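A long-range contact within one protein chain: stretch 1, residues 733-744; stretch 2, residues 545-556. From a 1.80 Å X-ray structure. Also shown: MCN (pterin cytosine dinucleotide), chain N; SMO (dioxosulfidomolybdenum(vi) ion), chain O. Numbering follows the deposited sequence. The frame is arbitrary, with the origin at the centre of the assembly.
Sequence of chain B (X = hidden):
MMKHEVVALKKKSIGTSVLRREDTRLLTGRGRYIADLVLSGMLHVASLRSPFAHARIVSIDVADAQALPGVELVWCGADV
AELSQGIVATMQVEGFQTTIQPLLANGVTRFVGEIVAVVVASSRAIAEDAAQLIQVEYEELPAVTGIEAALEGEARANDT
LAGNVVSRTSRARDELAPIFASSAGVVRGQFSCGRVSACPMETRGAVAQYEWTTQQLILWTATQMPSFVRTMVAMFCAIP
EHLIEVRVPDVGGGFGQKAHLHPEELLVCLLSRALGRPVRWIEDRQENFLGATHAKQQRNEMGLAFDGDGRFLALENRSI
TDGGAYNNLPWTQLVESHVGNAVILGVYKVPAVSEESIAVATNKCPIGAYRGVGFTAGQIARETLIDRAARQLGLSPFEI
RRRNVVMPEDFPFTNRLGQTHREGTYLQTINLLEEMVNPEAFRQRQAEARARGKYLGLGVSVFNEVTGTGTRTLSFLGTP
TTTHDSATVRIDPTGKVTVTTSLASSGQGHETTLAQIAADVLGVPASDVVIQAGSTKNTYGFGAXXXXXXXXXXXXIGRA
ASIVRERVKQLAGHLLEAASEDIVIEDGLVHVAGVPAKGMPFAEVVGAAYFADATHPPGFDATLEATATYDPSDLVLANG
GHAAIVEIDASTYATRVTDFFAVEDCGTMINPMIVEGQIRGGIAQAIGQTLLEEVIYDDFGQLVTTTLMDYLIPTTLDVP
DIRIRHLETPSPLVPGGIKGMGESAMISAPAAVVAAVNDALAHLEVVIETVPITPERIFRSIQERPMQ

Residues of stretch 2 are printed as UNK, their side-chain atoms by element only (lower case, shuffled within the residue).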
ATOM      1  N   LEU B 733     -10.813 -34.390 -16.169  1.00 19.15           N
ATOM      2  CA  LEU B 733     -10.443 -34.118 -14.782  1.00 18.97           C
ATOM      3  C   LEU B 733     -10.305 -32.640 -14.432  1.00 18.50           C
ATOM      4  O   LEU B 733      -9.994 -32.297 -13.294  1.00 17.64           O
ATOM      5  CB  LEU B 733      -9.121 -34.817 -14.475  1.00 19.08           C
ATOM      6  CG  LEU B 733      -9.009 -36.255 -14.986  1.00 19.02           C
ATOM      7  CD1 LEU B 733      -7.666 -36.824 -14.569  1.00 20.69           C
ATOM      8  CD2 LEU B 733     -10.149 -37.098 -14.417  1.00 21.59           C
ATOM      9  N   VAL B 734     -10.539 -31.771 -15.407  1.00 18.35           N
ATOM     10  CA  VAL B 734     -10.407 -30.335 -15.193  1.00 17.57           C
ATOM     11  C   VAL B 734     -11.620 -29.626 -15.792  1.00 19.14           C
ATOM     12  O   VAL B 734     -12.070 -29.982 -16.879  1.00 17.20           O
ATOM     13  CB  VAL B 734      -9.124 -29.816 -15.887  1.00 17.41           C
ATOM     14  CG1 VAL B 734      -8.882 -28.357 -15.537  1.00 15.99           C
ATOM     15  CG2 VAL B 734      -7.925 -30.679 -15.482  1.00 16.44           C
ATOM     16  N   PRO B 735     -12.181 -28.630 -15.086  1.00 19.78           N
ATOM     17  CA  PRO B 735     -13.340 -27.952 -15.670  1.00 20.56           C
ATOM     18  C   PRO B 735     -13.026 -27.379 -17.047  1.00 21.51           C
ATOM     19  O   PRO B 735     -11.925 -26.892 -17.292  1.00 20.08           O
ATOM     20  CB  PRO B 735     -13.698 -26.874 -14.635  1.00 21.47           C
ATOM     21  CG  PRO B 735     -12.534 -26.840 -13.676  1.00 25.46           C
ATOM     22  CD  PRO B 735     -11.987 -28.235 -13.681  1.00 21.90           C
ATOM     23  N   GLY B 736     -13.995 -27.470 -17.952  1.00 20.21           N
ATOM     24  CA  GLY B 736     -13.802 -26.959 -19.295  1.00 18.36           C
ATOM     25  C   GLY B 736     -12.887 -27.814 -20.154  1.00 18.58           C
ATOM     26  O   GLY B 736     -12.673 -27.497 -21.319  1.00 16.31           O
ATOM     27  N   GLY B 737     -12.341 -28.891 -19.586  1.00 18.40           N
ATOM     28  CA  GLY B 737     -11.454 -29.765 -20.342  1.00 17.15           C
ATOM     29  C   GLY B 737     -10.046 -29.220 -20.503  1.00 16.49           C
ATOM     30  O   GLY B 737      -9.240 -29.742 -21.276  1.00 16.38           O
ATOM     31  N   ILE B 738      -9.752 -28.170 -19.748  1.00 17.33           N
ATOM     32  CA  ILE B 738      -8.455 -27.496 -19.770  1.00 16.32           C
ATOM     33  C   ILE B 738      -7.242 -28.325 -19.330  1.00 17.81           C
ATOM     34  O   ILE B 738      -7.297 -29.030 -18.325  1.00 18.55           O
ATOM     35  CB  ILE B 738      -8.515 -26.234 -18.871  1.00 16.83           C
ATOM     36  CG1 ILE B 738      -9.486 -25.213 -19.475  1.00 14.17           C
ATOM     37  CG2 ILE B 738      -7.116 -25.639 -18.682  1.00 15.14           C
ATOM     38  CD1 ILE B 738      -9.964 -24.160 -18.487  1.00 15.36           C
ATOM     39  N   LYS B 739      -6.152 -28.228 -20.095  1.00 16.92           N
ATOM     40  CA  LYS B 739      -4.883 -28.880 -19.767  1.00 17.13           C
ATOM     41  C   LYS B 739      -3.808 -27.785 -19.813  1.00 17.77           C
ATOM     42  O   LYS B 739      -4.038 -26.718 -20.386  1.00 18.31           O
ATOM     43  CB  LYS B 739      -4.531 -29.966 -20.778  1.00 18.66           C
ATOM     44  CG  LYS B 739      -5.451 -31.173 -20.758  1.00 16.94           C
ATOM     45  CD  LYS B 739      -4.909 -32.261 -21.665  1.00 18.93           C
ATOM     46  CE  LYS B 739      -5.804 -33.495 -21.649  1.00 18.73           C
ATOM     47  NZ  LYS B 739      -5.250 -34.565 -22.512  1.00 17.35           N
ATOM     48  N   GLY B 740      -2.640 -28.045 -19.228  1.00 16.79           N
ATOM     49  CA  GLY B 740      -1.578 -27.045 -19.234  1.00 17.16           C
ATOM     50  C   GLY B 740      -0.669 -27.125 -20.454  1.00 18.04           C
ATOM     51  O   GLY B 740      -0.794 -28.045 -21.260  1.00 16.83           O
ATOM     52  N   MET B 741       0.247 -26.166 -20.600  1.00 16.63           N
ATOM     53  CA  MET B 741       1.171 -26.166 -21.738  1.00 18.23           C
ATOM     54  C   MET B 741       2.325 -25.169 -21.616  1.00 17.51           C
ATOM     55  O   MET B 741       3.204 -25.123 -22.473  1.00 19.17           O
ATOM     56  CB  MET B 741       0.407 -25.916 -23.057  1.00 18.27           C
ATOM     57  CG  MET B 741      -0.405 -24.617 -23.134  1.00 18.80           C
ATOM     58  SD  MET B 741       0.572 -23.090 -23.218  1.00 19.96           S
ATOM     59  CE  MET B 741       1.578 -23.397 -24.646  1.00 16.88           C
ATOM     60  N   GLY B 742       2.332 -24.389 -20.544  1.00 19.11           N
ATOM     61  CA  GLY B 742       3.385 -23.401 -20.352  1.00 19.60           C
ATOM     62  C   GLY B 742       4.801 -23.841 -20.688  1.00 19.33           C
ATOM     63  O   GLY B 742       5.549 -23.106 -21.330  1.00 21.08           O
ATOM     64  N   GLU B 743       5.178 -25.043 -20.269  1.00 18.37           N
ATOM     65  CA  GLU B 743       6.524 -25.549 -20.516  1.00 19.18           C
ATOM     66  C   GLU B 743       6.712 -26.338 -21.798  1.00 17.84           C
ATOM     67  O   GLU B 743       7.846 -26.619 -22.182  1.00 18.42           O
ATOM     68  CB  GLU B 743       6.957 -26.452 -19.364  1.00 20.02           C
ATOM     69  CG  GLU B 743       7.026 -25.784 -18.016  1.00 23.51           C
ATOM     70  CD  GLU B 743       7.182 -26.805 -16.914  1.00 27.19           C
ATOM     71  OE1 GLU B 743       6.167 -27.439 -16.553  1.00 28.33           O
ATOM     72  OE2 GLU B 743       8.318 -26.996 -16.431  1.00 27.07           O
ATOM     73  N   SER B 744       5.609 -26.695 -22.453  1.00 19.61           N
ATOM     74  CA  SER B 744       5.649 -27.520 -23.660  1.00 17.82           C
ATOM     75  C   SER B 744       6.791 -27.300 -24.648  1.00 18.68           C
ATOM     76  O   SER B 744       7.517 -28.241 -24.970  1.00 17.12           O
ATOM     77  CB  SER B 744       4.309 -27.435 -24.406  1.00 18.94           C
ATOM     78  OG  SER B 744       4.070 -26.130 -24.910  1.00 20.38           O
ATOM     79  N   UNK B 545       3.698 -23.046 -11.563  1.00 26.40           N
ATOM     80  CA  UNK B 545       4.889 -23.798 -11.932  1.00 26.91           C
ATOM     81  C   UNK B 545       4.398 -25.109 -12.537  1.00 25.21           C
ATOM     82  O   UNK B 545       3.217 -25.425 -12.444  1.00 25.93           O
ATOM     83  c   UNK B 545       5.765 -24.061 -10.697  1.00 26.18           C
ATOM     84  c   UNK B 545       3.915 -25.181  -7.556  1.00 30.50           C
ATOM     85  c   UNK B 545       5.079 -26.325  -9.797  1.00 30.48           C
ATOM     86  c   UNK B 545       5.124 -24.939  -9.646  1.00 28.20           C
ATOM     87  c   UNK B 545       4.536 -24.380  -8.513  1.00 28.85           C
ATOM     88  c   UNK B 545       3.880 -26.557  -7.729  1.00 32.68           C
ATOM     89  o   UNK B 545       3.253 -27.355  -6.797  1.00 34.12           O
ATOM     90  c   UNK B 545       4.461 -27.136  -8.846  1.00 32.06           C
ATOM     91  N   UNK B 546       5.294 -25.850 -13.178  1.00 24.54           N
ATOM     92  CA  UNK B 546       4.947 -27.130 -13.784  1.00 25.05           C
ATOM     93  C   UNK B 546       3.682 -27.098 -14.651  1.00 23.85           C
ATOM     94  O   UNK B 546       2.892 -28.049 -14.636  1.00 24.44           O
ATOM     95  c   UNK B 546       4.796 -28.185 -12.692  1.00 26.55           C
ATOM     96  N   UNK B 547       3.494 -26.017 -15.404  1.00 22.67           N
ATOM     97  CA  UNK B 547       2.328 -25.873 -16.283  1.00 21.09           C
ATOM     98  C   UNK B 547       1.043 -26.250 -15.552  1.00 19.67           C
ATOM     99  O   UNK B 547       0.259 -27.073 -16.044  1.00 18.33           O
ATOM    100  o   UNK B 547       3.715 -26.539 -18.175  1.00 23.68           O
ATOM    101  c   UNK B 547       2.485 -26.773 -17.511  1.00 23.10           C
ATOM    102  N   UNK B 548       0.813 -25.634 -14.395  1.00 16.90           N
ATOM    103  CA  UNK B 548      -0.350 -25.950 -13.575  1.00 17.29           C
ATOM    104  C   UNK B 548      -1.357 -24.825 -13.374  1.00 16.70           C
ATOM    105  O   UNK B 548      -2.457 -25.069 -12.892  1.00 19.22           O
ATOM    106  n   UNK B 548       0.801 -26.695  -9.314  1.00 17.35           N
ATOM    107  n   UNK B 548      -0.549 -27.335  -7.570  1.00 18.30           N
ATOM    108  c   UNK B 548       0.585 -25.243 -11.309  1.00 16.81           C
ATOM    109  n   UNK B 548      -0.142 -25.105  -7.934  1.00 18.05           N
ATOM    110  c   UNK B 548       1.479 -25.731 -10.170  1.00 19.15           C
ATOM    111  c   UNK B 548       0.117 -26.404 -12.194  1.00 15.80           C
ATOM    112  c   UNK B 548       0.041 -26.376  -8.272  1.00 16.62           C
ATOM    113  N   UNK B 549      -0.978 -23.599 -13.721  1.00 17.41           N
ATOM    114  CA  UNK B 549      -1.858 -22.465 -13.523  1.00 16.97           C
ATOM    115  C   UNK B 549      -3.256 -22.576 -14.097  1.00 16.90           C
ATOM    116  O   UNK B 549      -4.239 -22.417 -13.374  1.00 17.19           O
ATOM    117  N   UNK B 550      -3.348 -22.824 -15.399  1.00 15.46           N
ATOM    118  CA  UNK B 550      -4.644 -22.947 -16.063  1.00 17.08           C
ATOM    119  C   UNK B 550      -5.484 -24.056 -15.434  1.00 16.24           C
ATOM    120  O   UNK B 550      -6.660 -23.863 -15.148  1.00 16.14           O
ATOM    121  c   UNK B 550      -4.443 -23.224 -17.549  1.00 15.37           C
ATOM    122  N   UNK B 551      -4.867 -25.211 -15.210  1.00 17.20           N
ATOM    123  CA  UNK B 551      -5.565 -26.351 -14.622  1.00 16.32           C
ATOM    124  C   UNK B 551      -5.980 -26.117 -13.177  1.00 17.48           C
ATOM    125  O   UNK B 551      -7.157 -26.228 -12.839  1.00 16.66           O
ATOM    126  c   UNK B 551      -5.330 -28.742 -13.857  1.00 15.80           C
ATOM    127  c   UNK B 551      -4.558 -28.071 -16.144  1.00 15.43           C
ATOM    128  c   UNK B 551      -4.699 -27.628 -14.693  1.00 16.71           C
ATOM    129  N   UNK B 552      -5.008 -25.796 -12.328  1.00 18.00           N
ATOM    130  CA  UNK B 552      -5.270 -25.548 -10.919  1.00 17.61           C
ATOM    131  C   UNK B 552      -6.225 -24.376 -10.747  1.00 17.88           C
ATOM    132  O   UNK B 552      -7.106 -24.401  -9.885  1.00 18.88           O
ATOM    133  c   UNK B 552      -3.042 -26.479 -10.212  1.00 20.50           C
ATOM    134  c   UNK B 552      -3.632 -27.716  -9.535  1.00 20.95           C
ATOM    135  c   UNK B 552      -3.958 -25.252 -10.159  1.00 18.18           C
ATOM    136  c   UNK B 552      -4.260 -24.876  -8.723  1.00 19.84           C
ATOM    137  N   UNK B 553      -6.046 -23.348 -11.570  1.00 17.88           N
ATOM    138  CA  UNK B 553      -6.921 -22.193 -11.502  1.00 16.39           C
ATOM    139  C   UNK B 553      -8.332 -22.592 -11.886  1.00 16.60           C
ATOM    140  O   UNK B 553      -9.288 -22.268 -11.182  1.00 16.50           O
ATOM    141  N   UNK B 554      -8.467 -23.302 -13.004  1.00 17.68           N
ATOM    142  CA  UNK B 554      -9.784 -23.740 -13.458  1.00 18.68           C
ATOM    143  C   UNK B 554     -10.456 -24.566 -12.366  1.00 17.81           C
ATOM    144  O   UNK B 554     -11.611 -24.324 -12.007  1.00 18.74           O
ATOM    145  c   UNK B 554      -9.661 -24.566 -14.742  1.00 18.90           C
ATOM    146  N   UNK B 555      -9.719 -25.532 -11.828  1.00 18.47           N
ATOM    147  CA  UNK B 555     -10.266 -26.387 -10.789  1.00 17.50           C
ATOM    148  C   UNK B 555     -10.656 -25.692  -9.496  1.00 17.64           C
ATOM    149  O   UNK B 555     -11.767 -25.900  -9.000  1.00 16.57           O
ATOM    150  N   UNK B 556      -9.761 -24.870  -8.941  1.00 16.94           N
ATOM    151  CA  UNK B 556     -10.049 -24.174  -7.688  1.00 16.24           C
ATOM    152  C   UNK B 556     -11.110 -23.093  -7.856  1.00 15.91           C
ATOM    153  O   UNK B 556     -12.048 -23.004  -7.068  1.00 14.59           O
ATOM    154  c   UNK B 556      -8.774 -23.555  -7.091  1.00 16.15           C
ATOM    155  o   UNK B 556      -8.179 -22.607  -7.959  1.00 17.96           O
TER
HETATM  156  N1  MCN N4921      -3.426 -21.308 -21.149  1.00 16.26           N
HETATM  157  C2  MCN N4921      -4.683 -21.238 -21.835  1.00 17.71           C
HETATM  158  N3  MCN N4921      -5.264 -22.480 -22.039  1.00 16.25           N
HETATM  159  C4  MCN N4921      -4.745 -23.714 -21.659  1.00 15.67           C
HETATM  160  C5  MCN N4921      -3.448 -23.725 -20.972  1.00 15.91           C
HETATM  161  C6  MCN N4921      -2.803 -22.538 -20.718  1.00 17.25           C
HETATM  162  O2  MCN N4921      -5.136 -20.177 -22.203  1.00 17.61           O
HETATM  163  N4  MCN N4921      -5.391 -24.834 -21.901  1.00 13.95           N
HETATM  164  C1' MCN N4921      -2.753 -19.915 -20.861  1.00 15.96           C
HETATM  165  C2D MCN N4921      -3.044 -19.417 -19.372  1.00 19.06           C
HETATM  166  O2' MCN N4921      -3.158 -17.949 -19.348  1.00 20.10           O
HETATM  167  C3' MCN N4921      -1.877 -19.976 -18.586  1.00 20.24           C
HETATM  168  C4D MCN N4921      -0.696 -19.868 -19.522  1.00 18.65           C
HETATM  169  O4D MCN N4921      -1.298 -19.938 -20.910  1.00 17.65           O
HETATM  170  O3' MCN N4921      -1.675 -19.183 -17.364  1.00 22.30           O
HETATM  171  C5' MCN N4921       0.473 -20.856 -19.250  1.00 17.83           C
HETATM  172  O5' MCN N4921      -0.119 -22.129 -19.183  1.00 23.29           O
HETATM  173  PA  MCN N4921       0.018 -23.125 -17.966  1.00 20.98           P
HETATM  174  O1A MCN N4921      -1.330 -23.173 -17.316  1.00 21.80           O
HETATM  175  O2A MCN N4921       0.654 -24.365 -18.570  1.00 24.80           O
HETATM  176  O3A MCN N4921       1.152 -22.703 -16.877  1.00 23.69           O
HETATM  177  PB  MCN N4921       1.151 -21.577 -15.739  1.00 25.09           P
HETATM  178  O1B MCN N4921       1.288 -22.282 -14.429  1.00 25.15           O
HETATM  179  O2B MCN N4921      -0.006 -20.635 -15.902  1.00 25.71           O
HETATM  180  O3B MCN N4921       2.476 -20.730 -16.057  1.00 25.61           O
HETATM  181  C10 MCN N4921       3.737 -21.174 -15.626  1.00 24.40           C
HETATM  182  C9' MCN N4921       4.428 -21.685 -16.847  1.00 23.70           C
HETATM  183  C8' MCN N4921       5.840 -22.088 -16.361  1.00 24.73           C
HETATM  184  S8' MCN N4921       5.883 -23.402 -15.150  1.00 26.68           S
HETATM  185  C7' MCN N4921       6.996 -21.569 -16.781  1.00 24.68           C
HETATM  186  S7' MCN N4921       8.616 -22.035 -16.191  1.00 23.51           S
HETATM  187  C6' MCN N4921       6.935 -20.400 -17.821  1.00 19.96           C
HETATM  188  C7  MCN N4921       5.680 -20.484 -18.648  1.00 21.70           C
HETATM  189  O9' MCN N4921       4.526 -20.546 -17.824  1.00 25.06           O
HETATM  190  N5' MCN N4921       7.181 -19.132 -17.018  1.00 19.96           N
HETATM  191  C4A MCN N4921       6.756 -18.004 -17.826  1.00 19.82           C
HETATM  192  N8' MCN N4921       5.553 -19.276 -19.531  1.00 21.01           N
HETATM  193  C4B MCN N4921       6.035 -18.029 -19.034  1.00 21.18           C
HETATM  194  N1' MCN N4921       5.637 -16.899 -19.792  1.00 20.95           N
HETATM  195  C2' MCN N4921       6.007 -15.706 -19.270  1.00 21.14           C
HETATM  196  N2' MCN N4921       5.664 -14.598 -19.963  1.00 21.33           N
HETATM  197  N3' MCN N4921       6.689 -15.580 -18.076  1.00 20.91           N
HETATM  198  C4' MCN N4921       7.113 -16.682 -17.243  1.00 21.48           C
HETATM  199  O4' MCN N4921       7.706 -16.486 -16.211  1.00 19.82           O
HETATM  200  S   SMO O4923      10.209 -24.220 -14.430  1.00 28.67           S
HETATM  201 MO   SMO O4923       8.168 -23.595 -14.362  1.00 26.76          MO
HETATM  202  OM2 SMO O4923       8.045 -25.253 -13.850  1.00 28.79           O
HETATM  203  OM1 SMO O4923       8.185 -22.579 -13.008  1.00 27.66           O

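Position 545 carries one carbon leading to a six-carbon ring that bears one oxygen. The CA-to-CB bond points away from stretch 1, and the side chain touches none of it. This is Tyr-545.

Position 546 has a single side-chain carbon. Its CA lies 3.0 Å from Glu-743 OE1. One carbon makes it Ala-546. Its backbone N donates a hydrogen bond to SMO OM2 at 2.9 Å.

Position 547 has one carbon, then one oxygen. The oxygen accepts a hydrogen bond from Glu-743 N at 3.0 Å. This is Ser-547. Ser-547 OG also lies 3.1 Å from Glu-743 OE1, within hydrogen-bonding distance.

Position 548 has three carbons, a nitrogen, then a carbon carrying two more nitrogens. That guanidinium end identifies Arg-548. The CA-to-CB bond points away, and the side chain makes no contact with stretch 1.

Position 549 has no side-chain atoms, so it is Gly-549. A CB here would clash with MCN O2B at 2.2 Å. The backbone N gives a hydrogen bond to MCN O1B at 2.7 Å.

Position 550 has one carbon, pointing toward stretch 1. Its CB packs 3.8 Å from Ile-738 CG2. It is Ala-550, and its N binds MCN O1A at 2.8 Å.

Position 551 has three carbons, forked at the first. The fork meets Val-734, Ile-738, Lys-739 and Gly-740. It is Val-551. Its CG1 lies 3.6 Å from Val-734 CG2, and its CG2 lies 3.6 Å from Gly-740 N.

Position 552 has four carbons, forked at the first, with one arm two carbons long. It is Ile-552, its CA-to-CB bond directed away from stretch 1.

Position 553 has no side chain and is Gly-553. A CB would come 2.7 Å from Gly-549 O, a clash.

Position 554 has one carbon. Its CB touches Pro-735 CG and Ile-738 CD1, each at 3.8 Å. It is Ala-554.

Position 555 has no side chain. It is Gly-555, whose N lies 3.6 Å from Pro-735 CG.

Position 556 has one carbon and one oxygen. It is Ser-556. Its CA-to-CB bond points away from stretch 1, and Ser-556 OG donates a hydrogen bond to Ile-552 O at 2.8 Å.

The contact has two parts. Along the helix, Ala-550, Val-551 and Ala-554 pack against Val-734, Pro-735 and Ile-738. Before the helix, Ser-547 is tied to Glu-743. Gly-740 fits closely here, since a CB would sit 2.2 Å from Ser-547 O. The cofactor joins both stretches: Met-741 N and Gly-742 N bond to MCN O2A at 2.7 and 2.6 Å, while Gly-549 N and Ala-550 N at the helix start bond to MCN O1B and O1A.

Stretch 2 (545-556) YASRGAVIGAGS
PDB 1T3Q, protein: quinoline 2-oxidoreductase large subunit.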